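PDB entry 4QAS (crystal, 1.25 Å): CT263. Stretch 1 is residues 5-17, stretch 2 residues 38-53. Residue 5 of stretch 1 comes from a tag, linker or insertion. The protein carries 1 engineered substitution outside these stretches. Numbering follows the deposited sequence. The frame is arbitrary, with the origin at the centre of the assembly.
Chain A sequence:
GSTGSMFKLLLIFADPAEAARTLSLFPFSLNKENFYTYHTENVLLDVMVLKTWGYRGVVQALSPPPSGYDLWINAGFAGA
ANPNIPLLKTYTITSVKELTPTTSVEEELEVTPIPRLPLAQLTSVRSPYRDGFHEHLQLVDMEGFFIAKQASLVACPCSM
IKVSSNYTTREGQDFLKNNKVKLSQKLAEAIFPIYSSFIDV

Stretch 1 5-17: SMFKLLLIFADPA
Stretch 2 (38-53) YHTENVLLDVMVLKTW

Strand 7-13 and strand 43-49 lie side by side as parallel neighbours in one sheet. Their axes approach to 4.7 Å, and their N-to-C directions differ by 15°. The register is unbroken: Phe-7 pairs with Val-43, Lys-8 with Leu-44, and so on to Phe-13 with Val-49. Phe-13 CA is 4.8 Å from Val-49 CA. Phi runs from -86° to -131° and psi from 113° to 152°, an extended conformation throughout. The contact buries 1059 Å², both sides summed.

Alternate residues turn NH and C=O to the neighbour, so each odd residue of stretch 1 bonds the two even residues flanking its partner. Phe-7 N donates to Asn-42 O at 2.6 Å (139°); that oxygen is less surely placed, being too close to a neighbour in the model. Leu-44 N donates to Phe-7 O at 2.8 Å, and Leu-9 N to Leu-44 O at 2.8 Å. Asp-46 N then donates to Leu-9 O (3.0 Å) and Leu-11 N to Asp-46 O (2.8 Å). Met-48 N to Leu-11 O (2.9 Å), Phe-13 N to Met-48 O (3.0 Å) and Leu-50 N to Phe-13 O (2.9 Å) continue it. Past the strands, Lys-51 N reaches Ala-14 O at 2.9 Å.

A type II' turn from Thr-40 to Val-43 joins strand 38-40 to strand 43-49. Glu-41 has phi/psi 55/-127° and Asn-42 (chi1 p) -96/7°. Val-43 N donates to Thr-40 O at 2.9 Å, Thr-40 N to Val-43 O at 3.0 Å, Tyr-38 N to Leu-45 O at 2.9 Å and Leu-45 N to Tyr-38 O at 2.8 Å.

Leu-44 (t, p) has the largest covered area, 76 Å². Leu-44 CD2 lies 4.0 Å from Lys-8 CG, so the aliphatic part of the lysine (m, t, t, t) meets the leucine while its end leads away. Ser-5, a poorly ordered tag residue, sits beside Leu-44; its 74 Å² needs caution.

Stretch 1 covers 64 Å² of Met-48 (m, t, t), on the face of Leu-44, Lys-8 and Asp-46 (chi1 m). Met-48 CG packs 3.9 Å from Leu-10 CD1 (t, p). Ile-12 (m, t) shares this face; Ile-12 CG2 is 3.9 Å from Leu-50 CG (m, t).

The other face has only apolar side chains, including Phe-7 (t, chi2 83°) and Val-43 (t). Leu-45 CD1 (t, p) lies 3.7 Å from Leu-9 CD2 (t, p) and 3.9 Å from Leu-11 CD1 (m, t). Val-47 CG1 (t) is 3.7 Å from Phe-13 CD2, at the ring edge (m, chi2 -87°).

Asp-15 (p) N-caps the helix starting at Pro-16. Pro-16 CD packs 3.8 Å from Val-49 CG1 (t).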

# COMPACT_ATOMS: atom_id res chain seq x y z
N SER A 5 17.52 -0.44 -12.32
CA SER A 5 16.21 -1.02 -11.90
C SER A 5 15.44 -1.49 -13.15
O SER A 5 14.86 -0.68 -13.87
CB SER A 5 15.42 0.02 -11.12
OG SER A 5 15.58 1.31 -11.69
N MET A 6 15.43 -2.81 -13.36
CA MET A 6 15.13 -3.36 -14.68
C MET A 6 13.70 -3.06 -15.13
O MET A 6 13.50 -2.54 -16.23
CB MET A 6 15.42 -4.87 -14.71
N PHE A 7 12.70 -3.41 -14.32
CA PHE A 7 11.31 -3.27 -14.76
C PHE A 7 10.82 -1.86 -14.48
O PHE A 7 10.89 -1.38 -13.35
CB PHE A 7 10.40 -4.28 -14.06
CG PHE A 7 9.01 -4.31 -14.64
CD1 PHE A 7 8.74 -5.06 -15.78
CD2 PHE A 7 7.99 -3.57 -14.08
CE1 PHE A 7 7.48 -5.09 -16.32
CE2 PHE A 7 6.72 -3.60 -14.63
CZ PHE A 7 6.48 -4.36 -15.76
N LYS A 8 10.29 -1.21 -15.51
CA LYS A 8 9.95 0.21 -15.46
C LYS A 8 8.45 0.36 -15.62
O LYS A 8 7.90 0.06 -16.69
CB LYS A 8 10.71 0.97 -16.55
CG LYS A 8 12.23 0.86 -16.46
CD LYS A 8 12.88 1.68 -17.57
CE LYS A 8 14.38 1.46 -17.67
NZ LYS A 8 14.97 2.38 -18.69
N LEU A 9 7.80 0.86 -14.58
CA LEU A 9 6.35 0.93 -14.50
C LEU A 9 5.95 2.39 -14.38
O LEU A 9 6.43 3.09 -13.48
CB LEU A 9 5.89 0.14 -13.28
CG LEU A 9 4.40 0.12 -12.99
CD1 LEU A 9 3.54 -0.22 -14.20
CD2 LEU A 9 4.12 -0.87 -11.85
N LEU A 10 5.10 2.84 -15.31
CA LEU A 10 4.57 4.20 -15.29
C LEU A 10 3.13 4.13 -14.81
O LEU A 10 2.30 3.43 -15.41
CB LEU A 10 4.61 4.81 -16.69
CG LEU A 10 4.01 6.21 -16.82
CD1 LEU A 10 4.77 7.22 -15.94
CD2 LEU A 10 4.02 6.65 -18.25
N LEU A 11 2.82 4.87 -13.75
CA LEU A 11 1.46 5.06 -13.29
C LEU A 11 0.97 6.43 -13.75
O LEU A 11 1.67 7.44 -13.57
CB LEU A 11 1.39 5.03 -11.77
CG LEU A 11 2.00 3.80 -11.12
CD1 LEU A 11 1.83 3.87 -9.59
CD2 LEU A 11 1.45 2.49 -11.61
N ILE A 12 -0.22 6.46 -14.34
CA ILE A 12 -0.81 7.67 -14.89
C ILE A 12 -2.13 7.89 -14.19
O ILE A 12 -3.03 7.03 -14.25
CB ILE A 12 -1.00 7.60 -16.41
CG1 ILE A 12 0.33 7.31 -17.10
CG2 ILE A 12 -1.56 8.91 -16.91
CD1 ILE A 12 0.19 6.92 -18.53
N PHE A 13 -2.26 9.04 -13.56
CA PHE A 13 -3.50 9.49 -12.93
C PHE A 13 -3.98 10.74 -13.64
O PHE A 13 -3.19 11.53 -14.15
CB PHE A 13 -3.26 9.83 -11.47
CG PHE A 13 -2.85 8.65 -10.63
CD1 PHE A 13 -3.81 7.84 -10.04
CD2 PHE A 13 -1.51 8.36 -10.41
CE1 PHE A 13 -3.44 6.77 -9.26
CE2 PHE A 13 -1.14 7.28 -9.64
CZ PHE A 13 -2.10 6.50 -9.07
N ALA A 14 -5.30 10.92 -13.68
CA ALA A 14 -5.86 12.09 -14.34
C ALA A 14 -5.68 13.36 -13.53
O ALA A 14 -5.52 14.43 -14.10
CB ALA A 14 -7.36 11.88 -14.63
N ASP A 15 -5.72 13.26 -12.20
CA ASP A 15 -5.67 14.45 -11.38
C ASP A 15 -5.05 14.12 -10.03
O ASP A 15 -4.82 12.95 -9.70
CB ASP A 15 -7.05 15.12 -11.24
CG ASP A 15 -8.09 14.20 -10.63
OD1 ASP A 15 -7.79 13.52 -9.63
OD2 ASP A 15 -9.23 14.15 -11.15
N PRO A 16 -4.72 15.14 -9.24
CA PRO A 16 -4.03 14.87 -7.96
C PRO A 16 -4.85 14.07 -6.97
O PRO A 16 -4.27 13.28 -6.20
CB PRO A 16 -3.77 16.27 -7.41
CG PRO A 16 -3.64 17.13 -8.61
CD PRO A 16 -4.68 16.58 -9.56
N ALA A 17 -6.17 14.24 -6.94
CA ALA A 17 -6.99 13.49 -6.00
C ALA A 17 -6.89 12.01 -6.28
O ALA A 17 -6.82 11.19 -5.35
CB ALA A 17 -8.45 13.95 -6.08
N TYR A 38 10.39 6.71 -7.94
CA TYR A 38 10.83 5.87 -6.83
C TYR A 38 11.44 4.63 -7.45
O TYR A 38 10.96 4.17 -8.48
CB TYR A 38 9.62 5.47 -5.98
CG TYR A 38 9.92 4.42 -4.94
CD1 TYR A 38 10.73 4.72 -3.87
CD2 TYR A 38 9.37 3.15 -5.01
CE1 TYR A 38 11.03 3.78 -2.88
CE2 TYR A 38 9.66 2.20 -4.02
CZ TYR A 38 10.47 2.53 -2.98
OH TYR A 38 10.74 1.58 -2.01
N HIS A 39 12.49 4.11 -6.86
CA HIS A 39 13.05 2.85 -7.34
C HIS A 39 13.51 2.01 -6.16
O HIS A 39 13.94 2.53 -5.13
CB HIS A 39 14.20 3.08 -8.32
CG HIS A 39 15.42 3.67 -7.69
ND1 HIS A 39 16.47 2.90 -7.23
CD2 HIS A 39 15.74 4.95 -7.41
CE1 HIS A 39 17.39 3.69 -6.71
NE2 HIS A 39 16.97 4.94 -6.80
N THR A 40 13.35 0.70 -6.31
CA THR A 40 13.90 -0.25 -5.35
C THR A 40 14.08 -1.56 -6.08
O THR A 40 13.27 -1.91 -6.94
CB THR A 40 12.98 -0.46 -4.15
OG1 THR A 40 13.70 -1.14 -3.11
CG2 THR A 40 11.79 -1.29 -4.56
N GLU A 41 15.12 -2.29 -5.71
CA GLU A 41 15.38 -3.60 -6.28
C GLU A 41 15.44 -3.42 -7.80
O GLU A 41 16.18 -2.56 -8.29
CB GLU A 41 14.35 -4.59 -5.77
CG GLU A 41 14.07 -4.54 -4.26
CD GLU A 41 15.10 -5.30 -3.44
OE1 GLU A 41 16.19 -5.61 -3.97
OE2 GLU A 41 14.82 -5.58 -2.26
N ASN A 42 14.68 -4.19 -8.58
CA ASN A 42 14.73 -4.11 -10.02
C ASN A 42 13.65 -3.21 -10.60
O ASN A 42 13.51 -3.15 -11.82
CB ASN A 42 14.57 -5.51 -10.61
CG ASN A 42 13.24 -6.11 -10.26
OD1 ASN A 42 12.94 -6.28 -9.08
ND2 ASN A 42 12.41 -6.40 -11.27
N VAL A 43 12.90 -2.50 -9.76
CA VAL A 43 11.69 -1.82 -10.19
C VAL A 43 11.87 -0.31 -10.12
O VAL A 43 12.23 0.24 -9.07
CB VAL A 43 10.45 -2.26 -9.40
CG1 VAL A 43 9.23 -1.48 -9.87
CG2 VAL A 43 10.23 -3.76 -9.58
N LEU A 44 11.57 0.35 -11.24
CA LEU A 44 11.41 1.80 -11.30
C LEU A 44 9.92 2.07 -11.37
O LEU A 44 9.22 1.52 -12.23
CB LEU A 44 12.08 2.37 -12.54
CG LEU A 44 11.85 3.86 -12.83
CD1 LEU A 44 12.59 4.72 -11.81
CD2 LEU A 44 12.32 4.19 -14.23
N LEU A 45 9.44 2.92 -10.48
CA LEU A 45 8.05 3.30 -10.41
C LEU A 45 7.95 4.81 -10.58
O LEU A 45 8.39 5.56 -9.69
CB LEU A 45 7.48 2.85 -9.06
CG LEU A 45 5.99 2.98 -8.89
CD1 LEU A 45 5.25 2.11 -9.90
CD2 LEU A 45 5.66 2.59 -7.45
N ASP A 46 7.37 5.26 -11.69
CA ASP A 46 7.20 6.68 -11.95
C ASP A 46 5.72 6.99 -11.95
O ASP A 46 4.89 6.13 -12.28
CB ASP A 46 7.82 7.08 -13.30
CG ASP A 46 9.35 7.05 -13.29
OD1 ASP A 46 9.95 6.96 -12.19
OD2 ASP A 46 9.91 7.11 -14.40
N VAL A 47 5.38 8.23 -11.61
CA VAL A 47 3.98 8.66 -11.57
C VAL A 47 3.85 9.97 -12.32
O VAL A 47 4.58 10.92 -12.03
CB VAL A 47 3.48 8.84 -10.13
CG1 VAL A 47 2.04 9.31 -10.13
CG2 VAL A 47 3.58 7.54 -9.39
N MET A 48 2.90 10.02 -13.24
CA MET A 48 2.50 11.26 -13.91
C MET A 48 1.04 11.56 -13.62
O MET A 48 0.20 10.67 -13.60
CB MET A 48 2.71 11.12 -15.39
CG MET A 48 4.18 11.09 -15.68
SD MET A 48 4.57 10.89 -17.41
CE MET A 48 6.36 10.77 -17.34
N VAL A 49 0.76 12.83 -13.40
CA VAL A 49 -0.58 13.34 -13.14
C VAL A 49 -0.93 14.29 -14.29
O VAL A 49 -0.23 15.28 -14.50
CB VAL A 49 -0.64 14.06 -11.79
CG1 VAL A 49 -2.06 14.56 -11.52
CG2 VAL A 49 -0.20 13.14 -10.67
N LEU A 50 -1.99 13.98 -15.04
CA LEU A 50 -2.23 14.68 -16.30
C LEU A 50 -2.66 16.12 -16.09
O LEU A 50 -2.20 17.02 -16.79
CB LEU A 50 -3.26 13.95 -17.15
CG LEU A 50 -2.85 12.54 -17.58
CD1 LEU A 50 -3.94 11.91 -18.41
CD2 LEU A 50 -1.54 12.56 -18.37
N LYS A 51 -3.58 16.36 -15.17
CA LYS A 51 -4.17 17.68 -14.99
C LYS A 51 -3.87 18.13 -13.57
O LYS A 51 -4.56 17.73 -12.63
CB LYS A 51 -5.67 17.61 -15.23
CG LYS A 51 -6.36 18.94 -15.15
CD LYS A 51 -7.86 18.80 -15.30
CE LYS A 51 -8.57 20.08 -14.89
NZ LYS A 51 -10.04 19.94 -14.98
N THR A 52 -2.81 18.93 -13.41
CA THR A 52 -2.50 19.56 -12.13
C THR A 52 -2.89 21.03 -12.11
O THR A 52 -3.00 21.61 -11.02
CB THR A 52 -1.01 19.41 -11.79
OG1 THR A 52 -0.20 20.03 -12.79
CG2 THR A 52 -0.64 17.93 -11.67
N TRP A 53 -3.11 21.61 -13.28
CA TRP A 53 -3.48 23.01 -13.45
C TRP A 53 -4.71 23.10 -14.32
O TRP A 53 -4.97 22.24 -15.16
CB TRP A 53 -2.42 23.77 -14.23
CG TRP A 53 -1.38 24.38 -13.43
CD1 TRP A 53 -0.99 24.03 -12.17
CD2 TRP A 53 -0.58 25.50 -13.80
NE1 TRP A 53 0.02 24.85 -11.74
CE2 TRP A 53 0.29 25.77 -12.73
CE3 TRP A 53 -0.51 26.29 -14.94
CZ2 TRP A 53 1.21 26.80 -12.76
CZ3 TRP A 53 0.40 27.30 -14.98
CH2 TRP A 53 1.25 27.56 -13.90